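Local atomic coordinates of protein Tube (PDB entry 1D2Z), a protein that recruits the kinase Pelle to the plasma membrane through its death domain and activates it in the Toll pathway that sets embryonic dorsoventral polarity. Residues T9-V14 with E103-G108; R21-L26 with D84-Q89; K34-I39 with F64-Q69; V109-L114 with F125-F130; E118-A123 with S134-P139. All blocks are in the same frame, centred on the assembly; numbering follows the deposited sequence.

In the fold
Contact 4 is the innermost of the five, wholly apolar, and joins helices 107-116 and 120-130. Contact 1 ties the N-terminal loop to the first turn of helix 107-116 by backbone bonds, with charged arginines outside, while contact 5 lays the chain after helix 120-130 over that helix's start with a guanidinium stack, at the surface where Pelle binds. Contact 2 is buried and sets helix 16-27 against serines at the start of helix 87-96; contact 3, partly open, links the end of helix 31-38 to the chain entering helix 68-80 through an aromatic ring and water. L26 and L35 touch between them.

Contact 1. Residues T9-V14 with E103-G108; sequences TELRRV and ERPTVG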
# COMPACT_ATOMS: atom_id res chain seq x y z
N THR B 9 -6.74 -3.24 20.80
CA THR B 9 -6.62 -1.82 21.08
C THR B 9 -7.44 -1.03 20.06
O THR B 9 -7.28 -1.21 18.85
CB THR B 9 -5.16 -1.36 20.99
OG1 THR B 9 -4.38 -2.12 21.91
CG2 THR B 9 -5.03 0.13 21.28
N GLU B 10 -8.34 -0.17 20.54
CA GLU B 10 -9.16 0.64 19.65
C GLU B 10 -8.30 1.71 19.00
O GLU B 10 -7.37 2.24 19.62
CB GLU B 10 -10.31 1.27 20.42
CG GLU B 10 -11.24 0.25 21.06
CD GLU B 10 -12.39 0.88 21.82
OE1 GLU B 10 -12.17 1.92 22.49
OE2 GLU B 10 -13.51 0.35 21.74
N LEU B 11 -8.59 2.02 17.73
CA LEU B 11 -7.82 3.02 16.99
C LEU B 11 -7.79 4.37 17.69
O LEU B 11 -6.78 5.07 17.63
CB LEU B 11 -8.36 3.16 15.56
CG LEU B 11 -8.28 1.90 14.69
CD1 LEU B 11 -8.74 2.22 13.27
CD2 LEU B 11 -6.86 1.35 14.68
N ARG B 12 -8.88 4.73 18.36
CA ARG B 12 -8.94 6.00 19.08
C ARG B 12 -7.99 6.04 20.27
O ARG B 12 -7.66 7.11 20.78
CB ARG B 12 -10.37 6.30 19.53
CG ARG B 12 -10.97 5.27 20.47
CD ARG B 12 -12.34 5.70 20.94
NE ARG B 12 -13.03 4.62 21.65
CZ ARG B 12 -13.87 4.80 22.66
NH1 ARG B 12 -14.14 6.02 23.11
NH2 ARG B 12 -14.46 3.74 23.22
N ARG B 13 -7.54 4.86 20.71
CA ARG B 13 -6.63 4.75 21.85
C ARG B 13 -5.17 4.80 21.39
O ARG B 13 -4.27 4.93 22.21
CB ARG B 13 -6.87 3.45 22.62
CG ARG B 13 -8.27 3.29 23.19
CD ARG B 13 -8.59 4.37 24.20
NE ARG B 13 -9.70 3.98 25.07
CZ ARG B 13 -10.53 4.84 25.66
NH1 ARG B 13 -10.39 6.14 25.48
NH2 ARG B 13 -11.50 4.38 26.45
N VAL B 14 -4.96 4.64 20.09
CA VAL B 14 -3.61 4.69 19.53
C VAL B 14 -3.13 6.13 19.58
O VAL B 14 -3.90 7.06 19.36
CB VAL B 14 -3.58 4.17 18.07
CG1 VAL B 14 -2.20 4.38 17.46
CG2 VAL B 14 -3.96 2.70 18.03
N GLU B 103 -18.33 -1.49 18.55
CA GLU B 103 -18.32 -1.15 17.13
C GLU B 103 -17.10 -0.29 16.79
O GLU B 103 -16.75 -0.16 15.62
CB GLU B 103 -19.62 -0.42 16.77
CG GLU B 103 -19.82 -0.13 15.29
CD GLU B 103 -20.06 -1.36 14.44
OE1 GLU B 103 -20.52 -2.39 14.98
OE2 GLU B 103 -19.81 -1.30 13.22
N ARG B 104 -16.45 0.26 17.81
CA ARG B 104 -15.26 1.08 17.63
C ARG B 104 -14.15 0.23 17.02
O ARG B 104 -13.71 -0.75 17.63
CB ARG B 104 -14.78 1.63 18.97
CG ARG B 104 -15.76 2.52 19.70
CD ARG B 104 -15.78 3.92 19.12
NE ARG B 104 -16.46 4.86 20.02
CZ ARG B 104 -17.77 4.92 20.19
NH1 ARG B 104 -18.58 4.10 19.53
NH2 ARG B 104 -18.29 5.80 21.04
N PRO B 105 -13.65 0.61 15.84
CA PRO B 105 -12.58 -0.15 15.17
C PRO B 105 -11.30 -0.30 15.98
O PRO B 105 -10.91 0.59 16.73
CB PRO B 105 -12.35 0.65 13.89
CG PRO B 105 -12.73 2.04 14.28
CD PRO B 105 -13.99 1.81 15.06
N THR B 106 -10.64 -1.44 15.79
CA THR B 106 -9.40 -1.77 16.48
C THR B 106 -8.25 -1.99 15.50
O THR B 106 -8.46 -2.09 14.29
CB THR B 106 -9.57 -3.06 17.31
OG1 THR B 106 -10.03 -4.11 16.45
CG2 THR B 106 -10.56 -2.85 18.45
N VAL B 107 -7.03 -2.09 16.05
CA VAL B 107 -5.82 -2.32 15.27
C VAL B 107 -5.89 -3.65 14.51
O VAL B 107 -5.38 -3.75 13.39
CB VAL B 107 -4.57 -2.32 16.18
CG1 VAL B 107 -3.33 -2.74 15.39
CG2 VAL B 107 -4.35 -0.94 16.80
N GLY B 108 -6.49 -4.66 15.13
CA GLY B 108 -6.61 -5.97 14.52
C GLY B 108 -7.56 -5.95 13.33
O GLY B 108 -7.31 -6.60 12.32
O HOH W 1 -13.79 -2.29 19.97
O HOH W 2 -11.53 3.26 17.70
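T9 and L11 grip the chain before helix 107-116 from their backbones: V107 N gives a hydrogen bond to T9 O (2.9 Å), and L11 N gives one to P105 O that is nearly straight, at 170°. E10 and T106, bridged between these two bonds, come to a CA-CA distance of 4.0 Å. Beneath lies the tight, apolar part. L11 sends CD1 to P105 CB at 4.0 Å and CD2 against the T106-V107 peptide, and V14 CG2 meets V107 CG2 at 3.9 Å; branched aliphatic residues suit this side, which W95 of helix 87-96 and F130 close. The outer side is looser and wet. There R104 NE lies over the centre of one face of the R12 guanidinium, 3.7 Å from R12 CZ, a pairing of like charges that E10 probably eases, since E10 OE1 makes a salt bridge with R12 NE (3.0 Å). One water joins E10 OE2 to R104 O, another R12 N to P105 O. T106 OG1, bonded to S49 OG, also caps V109 N weakly. The whole is a single beta bridge leading into a threonine N-cap, holding the N-terminal loop of the death domain to helix 107-116.

Contact 2. Residues R21-L26 with D84-Q89; sequences RLAKIL and DQSKSQ
S86 carries OG anti to its backbone N (chi1 172°), while S88 turns OG beside its own backbone N (chi1 -65°), and the two hydroxyls thus lie along the flank of A23 and L26. S86 is the N-cap of helix 87-96: its OG accepts from Q89 N at 3.1 Å and so satisfies an N-H of the helix's first turn, while A23 CB rests 3.7 Å from the same oxygen. Helix 16-27 comes close here, A23 CA and S88 CA being 4.9 Å apart. Small side chains such as alanine and serine suit so close an approach, and S88 CB sits 3.2 Å from A23 O, with S88 OG 3.2 Å from L26 CB. Both hydroxyls are buried, yet neither lacks a partner, for D27, the residue right after L26, takes S86 at OD2 and S88 at OD1. An alanine in place of S86 would probably leave Q89 N without its cap and D27 with one bond fewer, weakening the start of helix 87-96. K24 belongs to the outer side. Its CB points away from the capping turn, but successive bends curl the chain back to a salt bridge with D27, as suits a long flexible lysine. Beyond it, one water accepts from K24 NZ at 3.0 Å and donates to D84 O at 2.9 Å.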
# COMPACT_ATOMS: atom_id res chain seq x y z
N ARG B 21 1.41 8.68 11.22
CA ARG B 21 2.39 8.03 10.37
C ARG B 21 1.67 7.06 9.43
O ARG B 21 1.99 6.99 8.24
CB ARG B 21 3.46 7.31 11.21
CG ARG B 21 4.35 8.29 11.98
CD ARG B 21 5.58 7.62 12.55
NE ARG B 21 5.25 6.68 13.61
CZ ARG B 21 6.03 5.67 13.98
NH1 ARG B 21 7.20 5.46 13.38
NH2 ARG B 21 5.65 4.87 14.96
N LEU B 22 0.66 6.38 9.96
CA LEU B 22 -0.15 5.46 9.16
C LEU B 22 -0.90 6.25 8.09
O LEU B 22 -0.98 5.83 6.93
CB LEU B 22 -1.16 4.73 10.06
CG LEU B 22 -2.26 3.92 9.35
CD1 LEU B 22 -1.67 2.76 8.55
CD2 LEU B 22 -3.24 3.40 10.38
N ALA B 23 -1.45 7.40 8.49
CA ALA B 23 -2.21 8.26 7.58
C ALA B 23 -1.41 8.68 6.35
O ALA B 23 -1.91 8.61 5.23
CB ALA B 23 -2.72 9.50 8.33
N LYS B 24 -0.16 9.11 6.56
CA LYS B 24 0.68 9.53 5.45
C LYS B 24 0.91 8.40 4.45
O LYS B 24 1.03 8.64 3.24
CB LYS B 24 2.02 10.09 5.95
CG LYS B 24 1.87 11.40 6.73
CD LYS B 24 0.91 12.37 6.03
CE LYS B 24 1.42 12.83 4.66
NZ LYS B 24 0.33 13.50 3.88
N ILE B 25 0.95 7.18 4.95
CA ILE B 25 1.13 6.01 4.10
C ILE B 25 -0.14 5.83 3.25
O ILE B 25 -0.07 5.68 2.03
CB ILE B 25 1.39 4.75 4.95
CG1 ILE B 25 2.70 4.93 5.73
CG2 ILE B 25 1.45 3.50 4.06
CD1 ILE B 25 3.05 3.79 6.63
N LEU B 26 -1.30 5.92 3.90
CA LEU B 26 -2.58 5.77 3.22
C LEU B 26 -2.91 6.94 2.29
O LEU B 26 -3.76 6.80 1.41
CB LEU B 26 -3.71 5.57 4.23
CG LEU B 26 -3.74 4.23 4.97
CD1 LEU B 26 -4.74 4.28 6.12
CD2 LEU B 26 -4.08 3.11 3.99
N ASP B 84 -1.43 20.11 1.51
CA ASP B 84 -0.74 19.15 2.35
C ASP B 84 -1.62 18.54 3.45
O ASP B 84 -1.12 17.84 4.34
CB ASP B 84 0.52 19.78 2.97
CG ASP B 84 0.20 20.92 3.91
OD1 ASP B 84 -0.19 22.01 3.44
OD2 ASP B 84 0.36 20.73 5.14
N GLN B 85 -2.93 18.79 3.37
CA GLN B 85 -3.87 18.26 4.37
C GLN B 85 -4.11 16.77 4.15
O GLN B 85 -4.51 16.35 3.06
CB GLN B 85 -5.20 19.01 4.31
CG GLN B 85 -6.09 18.79 5.53
CD GLN B 85 -5.57 19.48 6.78
OE1 GLN B 85 -5.69 18.96 7.89
NE2 GLN B 85 -4.99 20.67 6.61
N SER B 86 -3.88 15.97 5.19
CA SER B 86 -4.05 14.53 5.13
C SER B 86 -5.51 14.05 5.14
O SER B 86 -6.19 14.13 6.16
CB SER B 86 -3.28 13.85 6.27
OG SER B 86 -3.59 12.47 6.34
N LYS B 87 -5.97 13.52 4.01
CA LYS B 87 -7.33 13.01 3.91
C LYS B 87 -7.51 11.71 4.71
O LYS B 87 -8.59 11.45 5.23
CB LYS B 87 -7.72 12.80 2.45
CG LYS B 87 -7.79 14.11 1.64
CD LYS B 87 -8.19 13.87 0.19
CE LYS B 87 -8.37 15.20 -0.55
NZ LYS B 87 -8.78 15.02 -1.97
N SER B 88 -6.44 10.92 4.81
CA SER B 88 -6.46 9.66 5.56
C SER B 88 -6.67 9.96 7.04
O SER B 88 -7.36 9.21 7.73
CB SER B 88 -5.14 8.89 5.39
OG SER B 88 -4.94 8.47 4.05
N GLN B 89 -6.04 11.03 7.51
CA GLN B 89 -6.16 11.44 8.91
C GLN B 89 -7.62 11.76 9.21
O GLN B 89 -8.17 11.31 10.22
CB GLN B 89 -5.28 12.66 9.16
CG GLN B 89 -5.28 13.19 10.59
CD GLN B 89 -4.20 14.23 10.80
OE1 GLN B 89 -3.30 14.05 11.63
NE2 GLN B 89 -4.27 15.33 10.06
O HOH W 3 -0.32 15.61 5.96

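Contact 3. Residues K34-I39 with F64-Q69; sequences KLMSII and FKYTAQ
M36 and Y66 form the heart of the contact. The methionine, extended beyond CG, crosses the tyrosine at about a right angle and lays CE over one face of the ring, 3.8 Å from its centroid and 19° off the normal, in a CH-pi contact; SD, obliquely placed and farther off, adds a Met-aromatic component. K65 CG covers the centre of the opposite face, and I39 CD1 comes in at the edge, 3.9 Å from Y66 CE2, which leaves the ring clasped between aliphatic groups. A thin, flexible methionine suits this slot, since its terminal methyl can point C-H bonds at an aromatic face.

The backbone sets these side chains in place. K65 N donates to I39 O at 2.9 Å in a nearly straight bond, fixing the chain just before Y66. Two waters fill the neighbouring polar seam: one accepts from Y66 N and lies near M36 O and I39 O, and the other donates to both S37 O and Y66 O, at 2.8 and 2.6 Å. Outside them F64, largely exposed, turns its ring edge to I38 O, 3.6 Å from CD1.

Farther out, T67 OG1 accepts from Q69 N, an N-cap bond, while D70 takes T67 N. M91 packs on M36 and W95 on I39, both from helix 87-96. The arrangement joins the end of helix 31-38 to the capped start of helix 68-80 in the death-domain helical bundle.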
# COMPACT_ATOMS: atom_id res chain seq x y z
N LYS B 34 -9.73 3.29 -0.71
CA LYS B 34 -9.88 1.85 -0.86
C LYS B 34 -10.23 1.19 0.47
O LYS B 34 -11.08 0.30 0.52
CB LYS B 34 -8.60 1.24 -1.44
CG LYS B 34 -8.19 1.84 -2.78
CD LYS B 34 -6.92 1.18 -3.29
CE LYS B 34 -6.44 1.84 -4.56
NZ LYS B 34 -5.31 1.11 -5.17
N LEU B 35 -9.56 1.61 1.54
CA LEU B 35 -9.83 1.07 2.86
C LEU B 35 -11.24 1.45 3.32
O LEU B 35 -12.03 0.60 3.73
CB LEU B 35 -8.80 1.58 3.88
CG LEU B 35 -9.08 1.34 5.37
CD1 LEU B 35 -9.15 -0.15 5.69
CD2 LEU B 35 -8.00 2.01 6.21
N MET B 36 -11.56 2.74 3.22
CA MET B 36 -12.85 3.26 3.66
C MET B 36 -14.03 2.58 2.98
O MET B 36 -15.04 2.28 3.63
CB MET B 36 -12.93 4.77 3.45
CG MET B 36 -14.17 5.42 4.05
SD MET B 36 -14.08 7.21 4.04
CE MET B 36 -15.65 7.63 4.82
N SER B 37 -13.86 2.28 1.70
CA SER B 37 -14.90 1.65 0.89
C SER B 37 -15.23 0.21 1.25
O SER B 37 -16.33 -0.25 0.99
CB SER B 37 -14.53 1.73 -0.59
OG SER B 37 -14.53 3.07 -1.04
N ILE B 38 -14.27 -0.50 1.84
CA ILE B 38 -14.50 -1.90 2.19
C ILE B 38 -14.78 -2.20 3.66
O ILE B 38 -14.95 -3.36 4.03
CB ILE B 38 -13.36 -2.82 1.69
CG1 ILE B 38 -12.07 -2.55 2.46
CG2 ILE B 38 -13.15 -2.60 0.18
CD1 ILE B 38 -11.08 -3.71 2.41
N ILE B 39 -14.85 -1.16 4.49
CA ILE B 39 -15.13 -1.35 5.92
C ILE B 39 -16.53 -1.95 6.06
O ILE B 39 -17.52 -1.30 5.73
CB ILE B 39 -15.06 -0.02 6.69
CG1 ILE B 39 -13.61 0.48 6.74
CG2 ILE B 39 -15.62 -0.18 8.09
CD1 ILE B 39 -13.47 1.92 7.18
N PHE B 64 -21.76 -2.53 3.61
CA PHE B 64 -20.61 -1.69 3.94
C PHE B 64 -21.02 -0.50 4.79
O PHE B 64 -22.10 0.06 4.62
CB PHE B 64 -19.92 -1.22 2.66
CG PHE B 64 -19.31 -2.34 1.87
CD1 PHE B 64 -18.09 -2.89 2.24
CD2 PHE B 64 -19.99 -2.88 0.78
CE1 PHE B 64 -17.55 -3.96 1.54
CE2 PHE B 64 -19.45 -3.95 0.07
CZ PHE B 64 -18.23 -4.50 0.46
N LYS B 65 -20.14 -0.11 5.72
CA LYS B 65 -20.40 1.02 6.61
C LYS B 65 -20.56 2.35 5.89
O LYS B 65 -21.52 3.09 6.12
CB LYS B 65 -19.30 1.13 7.67
CG LYS B 65 -19.46 2.34 8.58
CD LYS B 65 -19.13 2.02 10.02
CE LYS B 65 -19.65 3.12 10.94
NZ LYS B 65 -19.59 2.75 12.38
N TYR B 66 -19.60 2.66 5.02
CA TYR B 66 -19.60 3.90 4.28
C TYR B 66 -19.92 3.69 2.80
O TYR B 66 -19.77 2.59 2.27
CB TYR B 66 -18.25 4.59 4.42
CG TYR B 66 -17.83 4.88 5.84
CD1 TYR B 66 -18.46 5.87 6.59
CD2 TYR B 66 -16.78 4.17 6.43
CE1 TYR B 66 -18.05 6.15 7.89
CE2 TYR B 66 -16.37 4.44 7.74
CZ TYR B 66 -17.01 5.44 8.46
OH TYR B 66 -16.61 5.72 9.75
N THR B 67 -20.37 4.76 2.14
CA THR B 67 -20.68 4.72 0.71
C THR B 67 -19.73 5.66 -0.01
O THR B 67 -18.94 6.37 0.63
CB THR B 67 -22.12 5.19 0.43
OG1 THR B 67 -22.27 6.54 0.86
CG2 THR B 67 -23.12 4.31 1.15
N ALA B 68 -19.83 5.71 -1.33
CA ALA B 68 -18.99 6.60 -2.13
C ALA B 68 -19.26 8.05 -1.76
O ALA B 68 -18.43 8.93 -2.02
CB ALA B 68 -19.24 6.36 -3.61
N GLN B 69 -20.40 8.29 -1.12
CA GLN B 69 -20.81 9.63 -0.70
C GLN B 69 -20.11 10.06 0.58
O GLN B 69 -19.75 11.23 0.74
CB GLN B 69 -22.33 9.69 -0.52
CG GLN B 69 -23.11 9.22 -1.75
CD GLN B 69 -24.59 9.58 -1.68
OE1 GLN B 69 -25.21 9.54 -0.61
NE2 GLN B 69 -25.16 9.93 -2.83
O HOH W 4 -17.48 0.91 4.11
O HOH W 5 -18.54 1.37 0.32

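Contact 4. Residues V109-L114 with F125-F130; sequences VLLQLL and FVALDF
V126 faces three leucines of segment 109-114 in helix 107-116, and the directions of its two methyls decide who meets whom. With CG1 anti to the backbone N (chi1 169°), that methyl is directed at L111, 4.1 Å from its CB. The other, CG2, lies between two leucine ends: L114 CD1 at 3.8 Å and L110 CD2 at 3.9 Å. The V126 side chain crosses L114 at about a right angle, but meets L110 on a slant. L111 reaches past the valine with CD1, which stands 4.5 Å from A127 CB; the small alanine leaves room for it. A beta-branched valine suits its own place because it is short and offers a methyl to each side. V107, one turn before L110, closes the fourth side, packing against V126 CG1. All the touching residues are buried, and L35 from helix 31-38 and L22 from helix 16-27 extend the apolar core past L110. The axes of the two segments approach to 10.1 Å and run roughly antiparallel, at 147°. V126 set among V107, L110, L111 and L114 is knobs-into-holes packing, here between the last two helices of the six-helix death-domain bundle.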
# COMPACT_ATOMS: atom_id res chain seq x y z
N VAL B 109 -8.67 -5.22 13.47
CA VAL B 109 -9.64 -5.09 12.40
C VAL B 109 -9.03 -4.27 11.27
O VAL B 109 -9.20 -4.61 10.10
CB VAL B 109 -10.95 -4.43 12.90
CG1 VAL B 109 -11.78 -3.92 11.73
CG2 VAL B 109 -11.76 -5.44 13.70
N LEU B 110 -8.28 -3.23 11.62
CA LEU B 110 -7.62 -2.39 10.62
C LEU B 110 -6.63 -3.21 9.80
O LEU B 110 -6.65 -3.18 8.57
CB LEU B 110 -6.90 -1.22 11.28
CG LEU B 110 -5.88 -0.46 10.41
CD1 LEU B 110 -6.60 0.33 9.33
CD2 LEU B 110 -5.03 0.46 11.28
N LEU B 111 -5.78 -3.97 10.49
CA LEU B 111 -4.77 -4.79 9.83
C LEU B 111 -5.38 -5.75 8.81
O LEU B 111 -4.93 -5.81 7.67
CB LEU B 111 -3.95 -5.58 10.86
CG LEU B 111 -2.95 -6.59 10.26
CD1 LEU B 111 -1.94 -5.85 9.40
CD2 LEU B 111 -2.23 -7.37 11.36
N GLN B 112 -6.41 -6.48 9.22
CA GLN B 112 -7.07 -7.42 8.32
C GLN B 112 -7.75 -6.75 7.13
O GLN B 112 -7.74 -7.28 6.03
CB GLN B 112 -8.03 -8.31 9.10
CG GLN B 112 -7.29 -9.30 9.99
CD GLN B 112 -8.21 -10.06 10.91
OE1 GLN B 112 -8.64 -11.18 10.60
NE2 GLN B 112 -8.52 -9.47 12.06
N LEU B 113 -8.33 -5.57 7.36
CA LEU B 113 -8.97 -4.83 6.26
C LEU B 113 -7.90 -4.30 5.30
O LEU B 113 -8.09 -4.29 4.09
CB LEU B 113 -9.86 -3.70 6.78
CG LEU B 113 -11.15 -4.13 7.50
CD1 LEU B 113 -11.92 -2.91 7.96
CD2 LEU B 113 -12.02 -4.97 6.56
N LEU B 114 -6.75 -3.89 5.85
CA LEU B 114 -5.65 -3.39 5.01
C LEU B 114 -5.17 -4.50 4.08
O LEU B 114 -4.93 -4.27 2.89
CB LEU B 114 -4.49 -2.89 5.87
CG LEU B 114 -4.72 -1.62 6.70
CD1 LEU B 114 -3.53 -1.39 7.63
CD2 LEU B 114 -4.93 -0.43 5.78
N PHE B 125 3.35 -1.78 8.07
CA PHE B 125 3.61 -0.77 9.08
C PHE B 125 2.84 -1.10 10.36
O PHE B 125 3.39 -1.05 11.46
CB PHE B 125 3.22 0.61 8.58
CG PHE B 125 3.32 1.69 9.63
CD1 PHE B 125 4.56 2.19 10.02
CD2 PHE B 125 2.18 2.19 10.24
CE1 PHE B 125 4.66 3.17 11.01
CE2 PHE B 125 2.27 3.17 11.23
CZ PHE B 125 3.51 3.66 11.62
N VAL B 126 1.56 -1.43 10.22
CA VAL B 126 0.73 -1.76 11.37
C VAL B 126 1.21 -3.04 12.05
O VAL B 126 1.24 -3.12 13.28
CB VAL B 126 -0.77 -1.90 10.97
CG1 VAL B 126 -1.58 -2.51 12.11
CG2 VAL B 126 -1.34 -0.52 10.59
N ALA B 127 1.62 -4.03 11.26
CA ALA B 127 2.10 -5.29 11.81
C ALA B 127 3.40 -5.12 12.60
O ALA B 127 3.49 -5.55 13.75
CB ALA B 127 2.30 -6.32 10.70
N LEU B 128 4.37 -4.46 11.99
CA LEU B 128 5.66 -4.24 12.63
C LEU B 128 5.65 -3.21 13.75
O LEU B 128 5.85 -3.55 14.92
CB LEU B 128 6.70 -3.85 11.58
CG LEU B 128 7.04 -4.91 10.53
CD1 LEU B 128 7.87 -4.30 9.40
CD2 LEU B 128 7.80 -6.05 11.20
N ASP B 129 5.36 -1.96 13.39
CA ASP B 129 5.35 -0.86 14.34
C ASP B 129 4.32 -0.93 15.47
O ASP B 129 4.64 -0.66 16.62
CB ASP B 129 5.21 0.47 13.59
CG ASP B 129 5.57 1.67 14.44
OD1 ASP B 129 4.68 2.20 15.14
OD2 ASP B 129 6.75 2.10 14.39
N PHE B 130 3.07 -1.27 15.14
CA PHE B 130 2.01 -1.34 16.15
C PHE B 130 1.95 -2.65 16.94
O PHE B 130 1.78 -2.63 18.17
CB PHE B 130 0.63 -1.12 15.51
CG PHE B 130 0.37 0.28 15.04
CD1 PHE B 130 1.40 1.20 14.88
CD2 PHE B 130 -0.93 0.68 14.73
CE1 PHE B 130 1.15 2.49 14.42
CE2 PHE B 130 -1.19 1.97 14.27
CZ PHE B 130 -0.15 2.87 14.11

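Contact 5. Residues E118-A123 with S134-P139; sequences ELFSAA and STPARP
F120 and R138 make the chief contact, a stack in which the guanidinium lies flat on the phenylalanine, the planes 9° apart and the centres separated by 4.3 Å. The two side chains run past each other in opposite directions, and R138 NE lies over the ring face, 3.5 Å from F120 CD1, with CZ opposite F120 CB. The bend at chi2 (-58°) turns CD over the ring, where it sits 3.6 Å from the centroid in a CH-pi contact.

Apolar packing comes next. P139 meets F120 tip to tip, CD to CZ at 3.8 Å, and P136 offers CG to the ring edge and also to A123 CB, at 4.1 Å. Rigid prolines suit a chain that must stay extended while it follows a helix, and the wide ring lets both reach its periphery. An alanine in place of F120 would probably strip the arginine's CD and NE of their platform and open a gap beside P139 and P136.

The polar ends are held outside this stack. R138 NH2 makes a salt bridge with D124, and NH1 bonds G144 O and Y73 O of the Pelle chain; that pull from several directions should fix the guanidinium's rotation. E118, whose positive phi makes it the C' residue of a Schellman motif ending helix 107-116, accepts a hydrogen bond at its O from Q72 NE2 of Pelle, and S121 OG bonds G71 of Pelle. The tail folded over the start of helix 120-130 thus forms part of the Tube-Pelle death-domain interface.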
# COMPACT_ATOMS: atom_id res chain seq x y z
N GLU B 118 -5.23 -5.08 -0.11
CA GLU B 118 -3.85 -5.16 -0.60
C GLU B 118 -3.02 -3.90 -0.35
O GLU B 118 -2.11 -3.57 -1.13
CB GLU B 118 -3.80 -5.55 -2.08
CG GLU B 118 -4.47 -6.89 -2.37
CD GLU B 118 -4.13 -7.47 -3.75
OE1 GLU B 118 -3.97 -6.70 -4.72
OE2 GLU B 118 -4.03 -8.70 -3.85
N LEU B 119 -3.33 -3.21 0.74
CA LEU B 119 -2.61 -1.99 1.14
C LEU B 119 -1.47 -2.49 2.03
O LEU B 119 -1.44 -2.26 3.24
CB LEU B 119 -3.56 -1.07 1.92
CG LEU B 119 -4.87 -0.73 1.17
CD1 LEU B 119 -5.76 0.18 2.02
CD2 LEU B 119 -4.57 -0.06 -0.18
N PHE B 120 -0.52 -3.18 1.39
CA PHE B 120 0.61 -3.78 2.09
C PHE B 120 1.59 -2.86 2.78
O PHE B 120 2.17 -3.23 3.80
CB PHE B 120 1.30 -4.81 1.20
CG PHE B 120 0.48 -6.05 0.99
CD1 PHE B 120 0.26 -6.94 2.04
CD2 PHE B 120 -0.12 -6.31 -0.24
CE1 PHE B 120 -0.55 -8.06 1.87
CE2 PHE B 120 -0.93 -7.43 -0.41
CZ PHE B 120 -1.15 -8.30 0.64
N SER B 121 1.78 -1.65 2.25
CA SER B 121 2.69 -0.70 2.89
C SER B 121 2.12 -0.32 4.25
O SER B 121 2.84 -0.25 5.25
CB SER B 121 2.85 0.55 2.03
OG SER B 121 4.12 0.59 1.43
N ALA B 122 0.81 -0.09 4.29
CA ALA B 122 0.13 0.27 5.52
C ALA B 122 0.05 -0.95 6.44
O ALA B 122 0.31 -0.85 7.64
CB ALA B 122 -1.27 0.80 5.22
N ALA B 123 -0.30 -2.10 5.86
CA ALA B 123 -0.41 -3.34 6.61
C ALA B 123 0.91 -3.74 7.28
O ALA B 123 0.92 -4.15 8.44
CB ALA B 123 -0.92 -4.47 5.72
N SER B 134 5.28 -10.06 12.51
CA SER B 134 5.90 -10.12 11.20
C SER B 134 4.90 -9.68 10.13
O SER B 134 3.68 -9.83 10.31
CB SER B 134 6.43 -11.53 10.90
OG SER B 134 5.42 -12.50 11.10
N THR B 135 5.41 -9.13 9.04
CA THR B 135 4.56 -8.66 7.95
C THR B 135 3.65 -9.76 7.39
O THR B 135 4.06 -10.91 7.29
CB THR B 135 5.41 -8.04 6.82
OG1 THR B 135 6.34 -9.01 6.33
CG2 THR B 135 6.18 -6.83 7.35
N PRO B 136 2.39 -9.41 7.07
CA PRO B 136 1.44 -10.39 6.53
C PRO B 136 1.90 -11.02 5.22
O PRO B 136 2.69 -10.43 4.48
CB PRO B 136 0.16 -9.55 6.34
CG PRO B 136 0.70 -8.17 6.09
CD PRO B 136 1.79 -8.07 7.13
N ALA B 137 1.41 -12.23 4.96
CA ALA B 137 1.76 -12.96 3.74
C ALA B 137 1.17 -12.29 2.50
O ALA B 137 0.12 -11.65 2.56
CB ALA B 137 1.26 -14.41 3.84
N ARG B 138 1.87 -12.43 1.38
CA ARG B 138 1.44 -11.86 0.11
C ARG B 138 0.72 -12.90 -0.74
O ARG B 138 0.91 -14.10 -0.57
CB ARG B 138 2.66 -11.35 -0.67
CG ARG B 138 3.50 -10.32 0.06
CD ARG B 138 2.65 -9.12 0.42
NE ARG B 138 3.44 -8.05 1.02
CZ ARG B 138 3.98 -7.05 0.33
NH1 ARG B 138 3.82 -6.98 -0.99
NH2 ARG B 138 4.68 -6.12 0.97
N PRO B 139 -0.15 -12.44 -1.67
CA PRO B 139 -0.87 -13.37 -2.54
C PRO B 139 0.15 -13.94 -3.54
O PRO B 139 1.27 -13.42 -3.64
CB PRO B 139 -1.87 -12.45 -3.27
CG PRO B 139 -2.04 -11.30 -2.32
CD PRO B 139 -0.64 -11.07 -1.84